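Afp (Microbacterium arborescens, PDB 2YJK) probably takes up and stores iron as a twelve-subunit Dps cage of the ferritin fold, binding ferric iron. Local coordinates at residues M32-V37 against S88-K93; I52-L57 against L156-E161; V62-D67 against D149-F154; A73-A78 against L135-V140; V121-A126 against I142-G147. One frame throughout, in Å; residues are numbered along the deposited sequence.

In the fold
Four long helices, 15-45, 51-78, 105-130 and 135-156, form the ferritin bundle, and the short helix 87-92 lies across it. Contacts 3 and 4 are rungs between helices 51-78 and 135-156, and contact 2 joins helix 51-78 to the segment that follows helix 135-156, with contacts 2 and 4 centred 32 Å apart on opposite sides of the chain's centre. Contact 5 joins helix 135-156 to helix 105-130, its centre 12 Å from those of contacts 3 and 4. Contact 1 brings in the short helix and touches contact 3 through a probable hydrogen bond from Gln33 NE2 to Gln66 OE1 (2.9 Å). Iron sits at contact 4 on Glu74; Gln33's side chain lies about 9 Å from a bound iron oxide.

Contact 1: residues M32-V37 against S88-K93; sequences MQALVV and STMAEK
Met90 reaches from the short helix 87-92 to Gln33, Ala34 and Val37 on helix 15-45 of the ferritin bundle. In the Dps family a short helix of this kind lies in the connection between the second and third bundle helices, and here it runs across the bundle rather than along it: the two segment axes stand at 96° to one another and come no closer than 10.3 Å. One long, flexible side chain therefore spans the gap.

The apolar packing centres on the sulfur. Met90 starts with CG anti to its own backbone N (chi1 174°) and stays extended through chi2, which carries SD straight out to the bundle helix; the turn at chi3 then swings CE aside to Val37. Met90 SD rests 3.7 Å from Gln33 CG, on the aliphatic part of a side chain that it crosses at about a right angle. The methyl group of Ala34 lies farther off, with CB 4.3 Å from SD. Looser still is the end of the chain, where Met90 CE meets Val37 CG2 at 4.4 Å.

No hydrogen bond joins the two segments, and the polar work is done separately. Gln33 bends at chi2, so that its amide turns from the methionine and gives NE2 to Gln66 OE1 on helix 51-78. From the second subunit, Trp44 packs on Gln33 and Ser85 on Val37, placing this buried contact beside a subunit interface. Of the atoms of 32-37, the one closest to the sulfur belongs to the backbone: Ala34 N, 3.5 Å from Met90 SD.

Contact 2: residues I52-L57 against L156-E161; sequences IAIHEL and LAHLAE
At one end of the ferritin four-helix bundle, the segment that follows helix 135-156 turns His158 back onto helix 51-78, where Ile54 and Leu57 receive it. These two residues stand three positions apart, close to one helical turn, and both address the same imidazole.

Ile54 supplies a CH-pi contact. Its CD1 methyl sits over the centre of one ring face, 3.7 Å from the His158 centroid and only 13° off the ring normal. The two side chains come from opposite directions, and the methyl lies over the flat of the imidazole. Ile54 can reach this far because CG1 is anti to the carbonyl carbon (chi1 -59°), which leads the longer branch toward the ring although the CB bond itself does not point there. Leu57 comes obliquely, its side chain sliding past that of His158.

Farther out, His158 ND1 makes weak hydrogen bonds to Phe154 O and Leu155 O, tying the ring back to the preceding helical turn, while Trp105 and Ile109 of helix 105-130 also pack on it. Ser49 of the third subunit touches the same histidine. An alanine here would remove the ring and would probably leave the Ile54 methyl without its aromatic face, opening a gap between the bundle helix and the C-terminal segment. On the Leu57 side the nearest pair is CD2 to His158 CE1, 3.9 Å.

Contact 3: residues V62-D67 against D149-F154; sequences VAHAQD and DKDRWF
His64 and Asp151 meet through one ring nitrogen and one carboxylate. His64 ND1 donates to Asp151 OD2 at 2.9 Å with an N-H...O angle of 150°, and it makes a second, weak bond to Asp151 OD1 at 3.1 Å. The stronger bond uses the syn lone pair of OD2, on the side of the other oxygen, and that acceptor lies only 12° out of the imidazole plane. Ring and carboxylate are themselves nearly coplanar, 6° apart, so the carboxylate faces the edge of the ring and both its oxygens come within range of ND1.

The torsions serve this meeting. Both residues hold CG anti to the carbonyl carbon, and in His64 this presents the ND1 edge across the space between helices 51-78 and 135-156, neighbours in the ferritin bundle. The CA atoms of His64 and Asp151 remain 8.7 Å apart, a gap that, between these two segments, is bridged by this pair of side chains.

Beyond this pair, Ala65 packs on Leu35 and Val36 of helix 15-45, and Arg152 forms a salt bridge with Asp117 of helix 105-130, fixing each helix to another of the bundle. A leucine in place of His64 would likely leave the buried Asp151 carboxylate without this donor. Since ND1 acts as the donor it carries a proton, and the adjacent carboxylate would be expected to favour a positively charged imidazole.

Contact 4: residues A73-A78 against L135-V140; sequences AERIVA and LTSQDV. With OFE (Iron(II) oxide), chain P.
Arg75 crosses from helix 51-78 to helix 135-156 and touches Thr136, Ser137 and Val140 with different parts of its length. CG is anti to the backbone N (chi1 177°), and a bend at chi2 of 70° lays the aliphatic portion against Val140, with Arg75 CG 4.0 Å from Val140 CG2. Past the bend the chain runs on extended, bringing NE to Ser137 OG at 3.0 Å in an almost straight hydrogen bond of 173° that lies in the guanidinium plane. Thr136 approaches from a different side: its CG2 is 3.6 Å from Arg75 CZ, over one face and toward the rim.

The remaining donors settle the rotation of the group. Arg75 NH2 forms a salt bridge with Asp134, which also bonds Ser137 OG, and NH1 forms one with Asp149 of the sixth subunit.

One residue earlier, Glu74 points elsewhere. Extended beyond CG, it places OE2 2.2 Å from the iron of the bound iron oxide, a site completed by Asp70 of the same chain and His43 of the second subunit. Such an iron site shared between two subunits is the hallmark of the Dps ferroxidase centre, set here beside an antiparallel helix pair of the ferritin fold.

Contact 5: residues V121-A126 against I142-G147; sequences VDLQAA and IEIKRG
Leu123 packs into Ile144 on the inner side of this contact, while Gln124 and Lys145 meet toward its outer edge. On the tight side both leucine methyls settle on one branch: Leu123 CD2 and CD1 each lie 3.8 Å from Ile144 CG2, and the two side chains cross at about a right angle. Ile144 can offer that methyl because CG2 is anti to its backbone N, with CG1 taking the place beside it (chi1 -66°). The inner side is closed by Val28 of helix 15-45, which touches both residues, and by Tyr68 and Ala72 of helix 51-78 against Ile144.

Helices 105-130 and 135-156, consecutive in the chain and joined by a short turn, form an antiparallel pair of the ferritin four-helix bundle; here the segment axes approach to 9.7 Å with a crossing angle of -150°. The backbones are nearest at Leu123 and Lys145, whose CB atoms are 4.3 Å apart.

The outer side is more open and its chains are longer. Gln124 bends at chi2, bringing OE1 to 3.3 Å from Lys145 CE, a contact with the aliphatic end of the lysine rather than with its charge. Lys145 runs extended as far as CE and turns only at chi4 (-61°), sending NZ to a salt bridge with Asp149, one helical turn further along. The amide nitrogen of Gln124 is likewise engaged within its own helix, NE2 bonding Asp128 OD1.

Contact 1: residues M32-V37 against S88-K93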
# COMPACT_ATOMS: atom_id res chain seq x y z
N MET C 32 22.87 -11.08 -20.04
CA MET C 32 21.95 -10.32 -19.20
C MET C 32 22.63 -9.68 -18.00
O MET C 32 22.30 -8.59 -17.64
CB MET C 32 20.86 -11.21 -18.75
CG MET C 32 19.80 -11.52 -19.87
SD MET C 32 19.14 -10.04 -20.74
CE MET C 32 19.81 -10.35 -22.31
N GLN C 33 23.57 -10.38 -17.37
CA GLN C 33 24.25 -9.87 -16.22
C GLN C 33 25.25 -8.78 -16.66
O GLN C 33 25.43 -7.79 -15.91
CB GLN C 33 24.96 -11.03 -15.46
CG GLN C 33 25.54 -10.69 -14.11
CD GLN C 33 24.49 -10.15 -13.14
OE1 GLN C 33 24.44 -8.94 -12.88
NE2 GLN C 33 23.64 -11.02 -12.60
N ALA C 34 25.92 -8.96 -17.82
CA ALA C 34 26.76 -7.90 -18.45
C ALA C 34 25.94 -6.60 -18.75
O ALA C 34 26.42 -5.50 -18.48
CB ALA C 34 27.42 -8.40 -19.76
N LEU C 35 24.70 -6.78 -19.24
CA LEU C 35 23.79 -5.69 -19.51
C LEU C 35 23.38 -4.92 -18.24
O LEU C 35 23.23 -3.70 -18.30
CB LEU C 35 22.57 -6.22 -20.25
CG LEU C 35 21.65 -5.14 -20.82
CD1 LEU C 35 22.41 -4.35 -21.85
CD2 LEU C 35 20.20 -5.64 -21.31
N VAL C 36 23.29 -5.61 -17.08
CA VAL C 36 23.10 -4.91 -15.80
C VAL C 36 24.28 -3.89 -15.57
O VAL C 36 24.07 -2.69 -15.27
CB VAL C 36 23.02 -5.90 -14.59
CG1 VAL C 36 23.18 -5.13 -13.29
CG2 VAL C 36 21.64 -6.66 -14.59
N VAL C 37 25.52 -4.39 -15.73
CA VAL C 37 26.68 -3.58 -15.42
C VAL C 37 26.92 -2.47 -16.47
O VAL C 37 27.09 -1.29 -16.13
CB VAL C 37 27.96 -4.45 -15.25
CG1 VAL C 37 29.19 -3.54 -15.16
CG2 VAL C 37 27.82 -5.37 -13.99
N SER C 88 34.93 -12.50 -13.46
CA SER C 88 36.05 -12.86 -14.37
C SER C 88 35.56 -13.64 -15.60
O SER C 88 35.90 -13.29 -16.72
CB SER C 88 37.13 -13.65 -13.64
OG SER C 88 36.58 -14.86 -13.12
N THR C 89 34.72 -14.65 -15.38
CA THR C 89 34.14 -15.48 -16.41
C THR C 89 33.25 -14.65 -17.35
O THR C 89 33.38 -14.72 -18.61
CB THR C 89 33.30 -16.61 -15.73
OG1 THR C 89 34.11 -17.29 -14.76
CG2 THR C 89 32.79 -17.70 -16.75
N MET C 90 32.33 -13.88 -16.75
CA MET C 90 31.46 -12.95 -17.47
C MET C 90 32.18 -11.96 -18.39
O MET C 90 31.76 -11.77 -19.52
CB MET C 90 30.53 -12.20 -16.49
CG MET C 90 29.71 -11.11 -17.17
SD MET C 90 28.67 -10.22 -16.03
CE MET C 90 29.84 -9.08 -15.25
N ALA C 91 33.24 -11.32 -17.90
CA ALA C 91 34.15 -10.49 -18.70
C ALA C 91 34.79 -11.24 -19.88
O ALA C 91 34.87 -10.69 -21.01
CB ALA C 91 35.25 -9.92 -17.85
N GLU C 92 35.25 -12.48 -19.64
CA GLU C 92 35.77 -13.32 -20.74
C GLU C 92 34.71 -13.64 -21.81
O GLU C 92 35.08 -13.84 -22.93
CB GLU C 92 36.32 -14.65 -20.23
CG GLU C 92 37.72 -14.61 -19.59
CD GLU C 92 37.93 -15.72 -18.52
OE1 GLU C 92 37.07 -16.64 -18.38
OE2 GLU C 92 38.98 -15.68 -17.81
N LYS C 93 33.42 -13.74 -21.45
CA LYS C 93 32.40 -14.26 -22.37
C LYS C 93 31.61 -13.14 -23.00
O LYS C 93 30.64 -13.39 -23.69
CB LYS C 93 31.42 -15.26 -21.69
CG LYS C 93 32.00 -16.62 -21.21
CD LYS C 93 32.64 -17.29 -22.39
CE LYS C 93 33.71 -18.28 -22.00
NZ LYS C 93 33.16 -19.64 -21.99

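Contact 2: residues I52-L57 against L156-E161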
# COMPACT_ATOMS: atom_id res chain seq x y z
N ILE C 52 16.87 12.99 -18.73
CA ILE C 52 16.13 12.36 -17.62
C ILE C 52 15.30 11.14 -18.09
O ILE C 52 15.30 10.08 -17.44
CB ILE C 52 15.39 13.40 -16.69
CG1 ILE C 52 15.09 12.83 -15.30
CG2 ILE C 52 14.10 13.87 -17.31
CD1 ILE C 52 16.28 12.59 -14.40
N ALA C 53 14.69 11.25 -19.25
CA ALA C 53 13.89 10.15 -19.79
C ALA C 53 14.78 8.93 -20.16
O ALA C 53 14.43 7.80 -19.89
CB ALA C 53 13.09 10.63 -21.00
N ILE C 54 15.96 9.17 -20.71
CA ILE C 54 16.86 8.08 -21.06
C ILE C 54 17.61 7.51 -19.84
O ILE C 54 17.88 6.30 -19.79
CB ILE C 54 17.85 8.51 -22.16
CG1 ILE C 54 17.06 8.96 -23.45
CG2 ILE C 54 18.90 7.42 -22.46
CD1 ILE C 54 16.17 7.90 -24.08
N HIS C 55 18.02 8.40 -18.92
CA HIS C 55 18.55 8.01 -17.61
C HIS C 55 17.57 7.02 -16.93
O HIS C 55 17.97 6.00 -16.42
CB HIS C 55 18.75 9.28 -16.75
CG HIS C 55 19.29 9.04 -15.37
ND1 HIS C 55 20.62 8.74 -15.11
CD2 HIS C 55 18.68 9.16 -14.16
CE1 HIS C 55 20.78 8.61 -13.80
NE2 HIS C 55 19.63 8.88 -13.21
N GLU C 56 16.29 7.34 -16.93
CA GLU C 56 15.27 6.51 -16.30
C GLU C 56 14.92 5.26 -17.07
O GLU C 56 14.79 4.20 -16.45
CB GLU C 56 14.00 7.31 -16.00
CG GLU C 56 14.26 8.37 -14.95
CD GLU C 56 13.01 8.68 -14.11
OE1 GLU C 56 11.86 8.56 -14.65
OE2 GLU C 56 13.19 9.07 -12.92
N LEU C 57 14.79 5.37 -18.39
CA LEU C 57 14.60 4.17 -19.24
C LEU C 57 15.75 3.14 -19.08
O LEU C 57 15.50 1.93 -18.95
CB LEU C 57 14.40 4.55 -20.72
CG LEU C 57 14.32 3.40 -21.73
CD1 LEU C 57 13.10 2.53 -21.35
CD2 LEU C 57 14.09 4.01 -23.14
N LEU C 156 14.98 1.86 -29.45
CA LEU C 156 15.13 2.18 -30.85
C LEU C 156 14.10 3.22 -31.34
O LEU C 156 14.40 3.95 -32.27
CB LEU C 156 15.03 0.92 -31.69
CG LEU C 156 16.04 0.53 -32.75
CD1 LEU C 156 17.50 1.14 -32.59
CD2 LEU C 156 16.03 -1.03 -32.91
N ALA C 157 12.92 3.29 -30.73
CA ALA C 157 11.87 4.23 -31.20
C ALA C 157 12.36 5.70 -31.17
O ALA C 157 11.86 6.52 -31.93
CB ALA C 157 10.53 4.05 -30.35
N HIS C 158 13.37 5.99 -30.33
CA HIS C 158 13.92 7.34 -30.15
C HIS C 158 14.78 7.82 -31.34
O HIS C 158 15.10 9.00 -31.40
CB HIS C 158 14.81 7.45 -28.91
CG HIS C 158 14.06 7.45 -27.62
ND1 HIS C 158 13.75 6.29 -26.93
CD2 HIS C 158 13.53 8.48 -26.90
CE1 HIS C 158 13.09 6.61 -25.82
NE2 HIS C 158 12.93 7.93 -25.78
N LEU C 159 15.19 6.92 -32.23
CA LEU C 159 16.18 7.23 -33.25
C LEU C 159 15.51 7.24 -34.65
O LEU C 159 16.16 7.56 -35.65
CB LEU C 159 17.34 6.19 -33.20
CG LEU C 159 18.27 5.93 -31.97
CD1 LEU C 159 19.20 4.75 -32.23
CD2 LEU C 159 19.12 7.14 -31.51
N ALA C 160 14.22 6.88 -34.71
CA ALA C 160 13.41 6.93 -35.95
C ALA C 160 13.46 8.32 -36.63
O ALA C 160 13.59 8.43 -37.88
CB ALA C 160 12.01 6.51 -35.67
N GLU C 161 13.35 9.39 -35.84
CA GLU C 161 14.06 10.64 -36.23
C GLU C 161 14.25 11.66 -35.07
O GLU C 161 14.85 11.33 -34.03
CB GLU C 161 13.54 11.28 -37.56
CG GLU C 161 13.93 12.78 -37.79
CD GLU C 161 15.47 13.10 -37.72
OE1 GLU C 161 16.15 12.89 -36.67
OE2 GLU C 161 16.01 13.60 -38.73

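Contact 3: residues V62-D67 against D149-F154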
# COMPACT_ATOMS: atom_id res chain seq x y z
N VAL C 62 18.09 -2.13 -17.02
CA VAL C 62 18.98 -2.79 -16.09
C VAL C 62 18.14 -3.67 -15.14
O VAL C 62 18.51 -4.82 -14.88
CB VAL C 62 19.75 -1.70 -15.29
CG1 VAL C 62 20.34 -2.26 -14.00
CG2 VAL C 62 20.83 -1.06 -16.12
N ALA C 63 17.01 -3.13 -14.63
CA ALA C 63 16.20 -3.81 -13.62
C ALA C 63 15.62 -5.09 -14.31
O ALA C 63 15.73 -6.17 -13.75
CB ALA C 63 15.09 -2.88 -13.07
N HIS C 64 15.14 -4.97 -15.57
CA HIS C 64 14.75 -6.13 -16.39
C HIS C 64 15.89 -7.12 -16.62
O HIS C 64 15.72 -8.33 -16.38
CB HIS C 64 14.17 -5.69 -17.73
CG HIS C 64 12.88 -4.93 -17.59
ND1 HIS C 64 12.38 -4.10 -18.58
CD2 HIS C 64 12.02 -4.83 -16.55
CE1 HIS C 64 11.25 -3.55 -18.16
NE2 HIS C 64 11.01 -3.97 -16.94
N ALA C 65 17.07 -6.63 -17.07
CA ALA C 65 18.18 -7.55 -17.33
C ALA C 65 18.50 -8.38 -16.05
O ALA C 65 18.66 -9.62 -16.11
CB ALA C 65 19.47 -6.76 -17.87
N GLN C 66 18.59 -7.70 -14.91
CA GLN C 66 18.84 -8.39 -13.66
C GLN C 66 17.79 -9.48 -13.39
O GLN C 66 18.16 -10.55 -13.01
CB GLN C 66 18.94 -7.46 -12.43
CG GLN C 66 19.43 -8.21 -11.16
CD GLN C 66 20.88 -8.76 -11.35
OE1 GLN C 66 21.10 -9.97 -11.65
NE2 GLN C 66 21.86 -7.88 -11.24
N ASP C 67 16.50 -9.20 -13.60
CA ASP C 67 15.48 -10.22 -13.39
C ASP C 67 15.68 -11.36 -14.35
O ASP C 67 15.64 -12.52 -13.94
CB ASP C 67 14.06 -9.67 -13.52
CG ASP C 67 13.65 -8.81 -12.32
OD1 ASP C 67 14.05 -9.11 -11.13
OD2 ASP C 67 12.91 -7.79 -12.54
N ASP C 149 12.83 -7.84 -26.46
CA ASP C 149 12.20 -7.28 -27.68
C ASP C 149 11.48 -5.98 -27.42
O ASP C 149 11.58 -5.01 -28.18
CB ASP C 149 11.19 -8.27 -28.27
CG ASP C 149 11.86 -9.32 -29.17
OD1 ASP C 149 13.04 -9.09 -29.49
OD2 ASP C 149 11.25 -10.36 -29.53
N LYS C 150 10.78 -5.92 -26.30
CA LYS C 150 10.07 -4.69 -26.01
C LYS C 150 11.02 -3.53 -25.57
O LYS C 150 10.87 -2.39 -26.02
CB LYS C 150 8.97 -5.01 -25.00
CG LYS C 150 8.18 -3.79 -24.56
CD LYS C 150 7.15 -4.18 -23.47
CE LYS C 150 6.17 -3.03 -23.31
NZ LYS C 150 5.35 -3.14 -22.06
N ASP C 151 11.97 -3.82 -24.68
CA ASP C 151 13.01 -2.88 -24.25
C ASP C 151 13.80 -2.36 -25.45
O ASP C 151 14.09 -1.17 -25.54
CB ASP C 151 13.96 -3.54 -23.25
CG ASP C 151 13.28 -3.76 -21.84
OD1 ASP C 151 12.25 -3.07 -21.53
OD2 ASP C 151 13.78 -4.64 -21.06
N ARG C 152 14.10 -3.24 -26.39
CA ARG C 152 14.75 -2.82 -27.64
C ARG C 152 13.88 -1.80 -28.43
O ARG C 152 14.41 -0.80 -28.91
CB ARG C 152 15.05 -4.04 -28.50
CG ARG C 152 15.94 -3.78 -29.74
CD ARG C 152 15.97 -4.99 -30.68
NE ARG C 152 16.78 -4.69 -31.87
CZ ARG C 152 16.32 -4.38 -33.09
NH1 ARG C 152 15.03 -4.39 -33.35
NH2 ARG C 152 17.17 -4.09 -34.07
N TRP C 153 12.57 -2.04 -28.54
CA TRP C 153 11.72 -1.12 -29.22
C TRP C 153 11.74 0.26 -28.52
O TRP C 153 11.92 1.28 -29.19
CB TRP C 153 10.30 -1.70 -29.32
CG TRP C 153 9.18 -0.68 -29.50
CD1 TRP C 153 9.16 0.35 -30.38
CD2 TRP C 153 7.92 -0.62 -28.77
NE1 TRP C 153 7.98 1.08 -30.24
CE2 TRP C 153 7.20 0.50 -29.28
CE3 TRP C 153 7.34 -1.41 -27.73
CZ2 TRP C 153 5.90 0.87 -28.79
CZ3 TRP C 153 6.04 -1.05 -27.25
CH2 TRP C 153 5.34 0.08 -27.78
N PHE C 154 11.57 0.28 -27.19
CA PHE C 154 11.59 1.52 -26.44
C PHE C 154 12.86 2.32 -26.67
O PHE C 154 12.80 3.52 -26.80
CB PHE C 154 11.40 1.28 -24.97
CG PHE C 154 10.00 0.98 -24.58
CD1 PHE C 154 9.01 0.75 -25.52
CD2 PHE C 154 9.66 0.86 -23.24
CE1 PHE C 154 7.69 0.46 -25.13
CE2 PHE C 154 8.35 0.57 -22.86
CZ PHE C 154 7.37 0.38 -23.82

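Contact 4: residues A73-A78 against L135-V140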
# COMPACT_ATOMS: atom_id res chain seq x y z
N ALA C 73 19.34 -18.11 -14.59
CA ALA C 73 20.32 -18.78 -13.71
C ALA C 73 19.61 -19.82 -12.86
O ALA C 73 20.10 -20.96 -12.66
CB ALA C 73 21.06 -17.73 -12.81
N GLU C 74 18.44 -19.46 -12.38
CA GLU C 74 17.83 -20.31 -11.38
C GLU C 74 17.17 -21.48 -12.04
O GLU C 74 17.01 -22.54 -11.43
CB GLU C 74 16.85 -19.50 -10.49
CG GLU C 74 17.70 -18.48 -9.66
CD GLU C 74 16.92 -17.77 -8.55
OE1 GLU C 74 15.65 -17.82 -8.53
OE2 GLU C 74 17.59 -17.15 -7.68
N ARG C 75 16.74 -21.28 -13.25
CA ARG C 75 16.30 -22.41 -14.07
C ARG C 75 17.47 -23.42 -14.25
O ARG C 75 17.24 -24.64 -14.11
CB ARG C 75 15.75 -21.93 -15.44
CG ARG C 75 15.34 -23.08 -16.40
CD ARG C 75 14.11 -23.74 -15.83
NE ARG C 75 13.84 -24.99 -16.49
CZ ARG C 75 13.06 -25.95 -16.01
NH1 ARG C 75 12.43 -25.82 -14.80
NH2 ARG C 75 12.94 -27.03 -16.73
N ILE C 76 18.69 -22.95 -14.55
CA ILE C 76 19.86 -23.88 -14.67
C ILE C 76 20.14 -24.63 -13.36
O ILE C 76 20.35 -25.85 -13.32
CB ILE C 76 21.14 -23.15 -15.10
CG1 ILE C 76 21.01 -22.65 -16.55
CG2 ILE C 76 22.38 -24.10 -14.96
CD1 ILE C 76 21.96 -21.51 -16.87
N VAL C 77 20.09 -23.88 -12.26
CA VAL C 77 20.40 -24.45 -10.96
C VAL C 77 19.32 -25.43 -10.53
O VAL C 77 19.64 -26.50 -10.00
CB VAL C 77 20.69 -23.36 -9.91
CG1 VAL C 77 20.92 -24.05 -8.47
CG2 VAL C 77 22.02 -22.55 -10.37
N ALA C 78 18.05 -25.09 -10.81
CA ALA C 78 16.90 -25.94 -10.45
C ALA C 78 16.97 -27.29 -11.11
O ALA C 78 16.40 -28.25 -10.59
CB ALA C 78 15.52 -25.24 -10.84
N LEU C 135 10.77 -28.11 -23.08
CA LEU C 135 9.78 -27.05 -23.26
C LEU C 135 9.68 -26.08 -22.08
O LEU C 135 9.38 -24.90 -22.27
CB LEU C 135 8.42 -27.69 -23.60
CG LEU C 135 8.44 -28.34 -25.01
CD1 LEU C 135 7.08 -28.96 -25.50
CD2 LEU C 135 8.90 -27.32 -26.04
N THR C 136 9.93 -26.58 -20.87
CA THR C 136 9.89 -25.72 -19.70
C THR C 136 11.05 -24.71 -19.74
O THR C 136 10.82 -23.53 -19.48
CB THR C 136 9.84 -26.55 -18.40
OG1 THR C 136 8.73 -27.42 -18.48
CG2 THR C 136 9.65 -25.67 -17.13
N SER C 137 12.24 -25.13 -20.11
CA SER C 137 13.35 -24.17 -20.22
C SER C 137 13.16 -23.25 -21.40
O SER C 137 13.64 -22.10 -21.40
CB SER C 137 14.75 -24.85 -20.31
OG SER C 137 15.03 -25.67 -19.17
N GLN C 138 12.53 -23.80 -22.46
CA GLN C 138 12.30 -23.03 -23.69
C GLN C 138 11.42 -21.84 -23.33
O GLN C 138 11.66 -20.71 -23.77
CB GLN C 138 11.69 -23.88 -24.80
CG GLN C 138 11.39 -23.07 -26.05
CD GLN C 138 10.51 -23.79 -27.05
OE1 GLN C 138 9.42 -24.18 -26.72
NE2 GLN C 138 10.98 -23.96 -28.28
N ASP C 139 10.42 -22.10 -22.50
CA ASP C 139 9.51 -21.06 -22.03
C ASP C 139 10.23 -19.93 -21.28
O ASP C 139 9.85 -18.74 -21.38
CB ASP C 139 8.42 -21.71 -21.16
CG ASP C 139 7.34 -20.72 -20.72
OD1 ASP C 139 6.49 -20.34 -21.59
OD2 ASP C 139 7.30 -20.33 -19.51
N VAL C 140 11.27 -20.27 -20.54
CA VAL C 140 12.05 -19.25 -19.86
C VAL C 140 12.67 -18.36 -20.94
O VAL C 140 12.68 -17.11 -20.79
CB VAL C 140 13.18 -19.84 -18.91
CG1 VAL C 140 14.06 -18.74 -18.42
CG2 VAL C 140 12.54 -20.48 -17.67
FE OFE P . 17.12 -15.12 -7.08
O OFE P . 16.88 -12.98 -6.79

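Contact 5: residues V121-A126 against I142-G147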
# COMPACT_ATOMS: atom_id res chain seq x y z
N VAL C 121 20.32 -12.84 -30.34
CA VAL C 121 20.87 -13.96 -31.08
C VAL C 121 20.97 -15.17 -30.15
O VAL C 121 20.59 -16.25 -30.53
CB VAL C 121 22.29 -13.61 -31.72
CG1 VAL C 121 23.15 -14.92 -32.13
CG2 VAL C 121 22.11 -12.66 -32.91
N ASP C 122 21.45 -14.99 -28.93
CA ASP C 122 21.57 -16.14 -28.01
C ASP C 122 20.20 -16.61 -27.50
O ASP C 122 19.98 -17.80 -27.33
CB ASP C 122 22.53 -15.85 -26.87
CG ASP C 122 24.03 -15.85 -27.30
OD1 ASP C 122 24.49 -16.62 -28.23
OD2 ASP C 122 24.80 -15.09 -26.65
N LEU C 123 19.25 -15.70 -27.28
CA LEU C 123 17.88 -16.14 -26.93
C LEU C 123 17.22 -16.97 -28.06
O LEU C 123 16.55 -17.99 -27.80
CB LEU C 123 17.01 -14.97 -26.46
CG LEU C 123 17.38 -14.46 -25.06
CD1 LEU C 123 17.02 -12.99 -24.94
CD2 LEU C 123 16.72 -15.31 -23.96
N GLN C 124 17.44 -16.55 -29.31
CA GLN C 124 16.81 -17.24 -30.43
C GLN C 124 17.49 -18.60 -30.62
O GLN C 124 16.82 -19.60 -30.71
CB GLN C 124 16.81 -16.38 -31.71
CG GLN C 124 15.97 -16.99 -32.92
CD GLN C 124 14.45 -17.16 -32.57
OE1 GLN C 124 13.81 -16.25 -32.03
NE2 GLN C 124 13.90 -18.34 -32.85
N ALA C 125 18.80 -18.67 -30.49
CA ALA C 125 19.43 -19.99 -30.38
C ALA C 125 18.86 -20.88 -29.22
O ALA C 125 18.67 -22.08 -29.39
CB ALA C 125 20.96 -19.87 -30.29
N ALA C 126 18.59 -20.30 -28.05
CA ALA C 126 18.04 -21.14 -26.96
C ALA C 126 16.64 -21.62 -27.31
O ALA C 126 16.35 -22.76 -27.11
CB ALA C 126 18.05 -20.44 -25.62
N ILE C 142 11.73 -17.94 -24.05
CA ILE C 142 10.65 -17.18 -24.67
C ILE C 142 10.22 -15.96 -23.84
O ILE C 142 10.07 -14.84 -24.38
CB ILE C 142 9.41 -18.06 -25.01
CG1 ILE C 142 9.72 -18.91 -26.26
CG2 ILE C 142 8.25 -17.15 -25.33
CD1 ILE C 142 8.77 -20.15 -26.44
N GLU C 143 10.00 -16.18 -22.54
CA GLU C 143 9.57 -15.09 -21.68
C GLU C 143 10.66 -13.96 -21.66
O GLU C 143 10.34 -12.78 -21.79
CB GLU C 143 9.31 -15.64 -20.28
CG GLU C 143 9.12 -14.56 -19.16
CD GLU C 143 9.15 -15.22 -17.78
OE1 GLU C 143 8.22 -15.99 -17.49
OE2 GLU C 143 10.13 -15.02 -17.01
N ILE C 144 11.93 -14.30 -21.51
CA ILE C 144 12.95 -13.27 -21.53
C ILE C 144 13.03 -12.54 -22.94
O ILE C 144 13.15 -11.30 -23.01
CB ILE C 144 14.37 -13.84 -21.21
CG1 ILE C 144 14.47 -14.36 -19.74
CG2 ILE C 144 15.44 -12.73 -21.46
CD1 ILE C 144 15.63 -15.36 -19.52
N LYS C 145 12.97 -13.31 -24.04
CA LYS C 145 12.90 -12.67 -25.38
C LYS C 145 11.75 -11.63 -25.57
O LYS C 145 11.95 -10.56 -26.17
CB LYS C 145 12.87 -13.69 -26.51
CG LYS C 145 13.29 -13.03 -27.82
CD LYS C 145 13.35 -14.05 -28.98
CE LYS C 145 13.95 -13.41 -30.30
NZ LYS C 145 13.14 -12.30 -30.78
N ARG C 146 10.56 -11.92 -25.08
CA ARG C 146 9.45 -10.94 -25.17
C ARG C 146 9.83 -9.63 -24.49
O ARG C 146 9.66 -8.54 -25.09
CB ARG C 146 8.14 -11.44 -24.54
CG ARG C 146 7.44 -12.47 -25.39
CD ARG C 146 6.24 -12.98 -24.67
NE ARG C 146 5.30 -11.89 -24.35
CZ ARG C 146 4.14 -12.10 -23.74
NH1 ARG C 146 3.76 -13.33 -23.43
NH2 ARG C 146 3.36 -11.09 -23.42
N GLY C 147 10.33 -9.72 -23.26
CA GLY C 147 10.76 -8.51 -22.53
C GLY C 147 11.90 -7.76 -23.20
O GLY C 147 11.88 -6.53 -23.24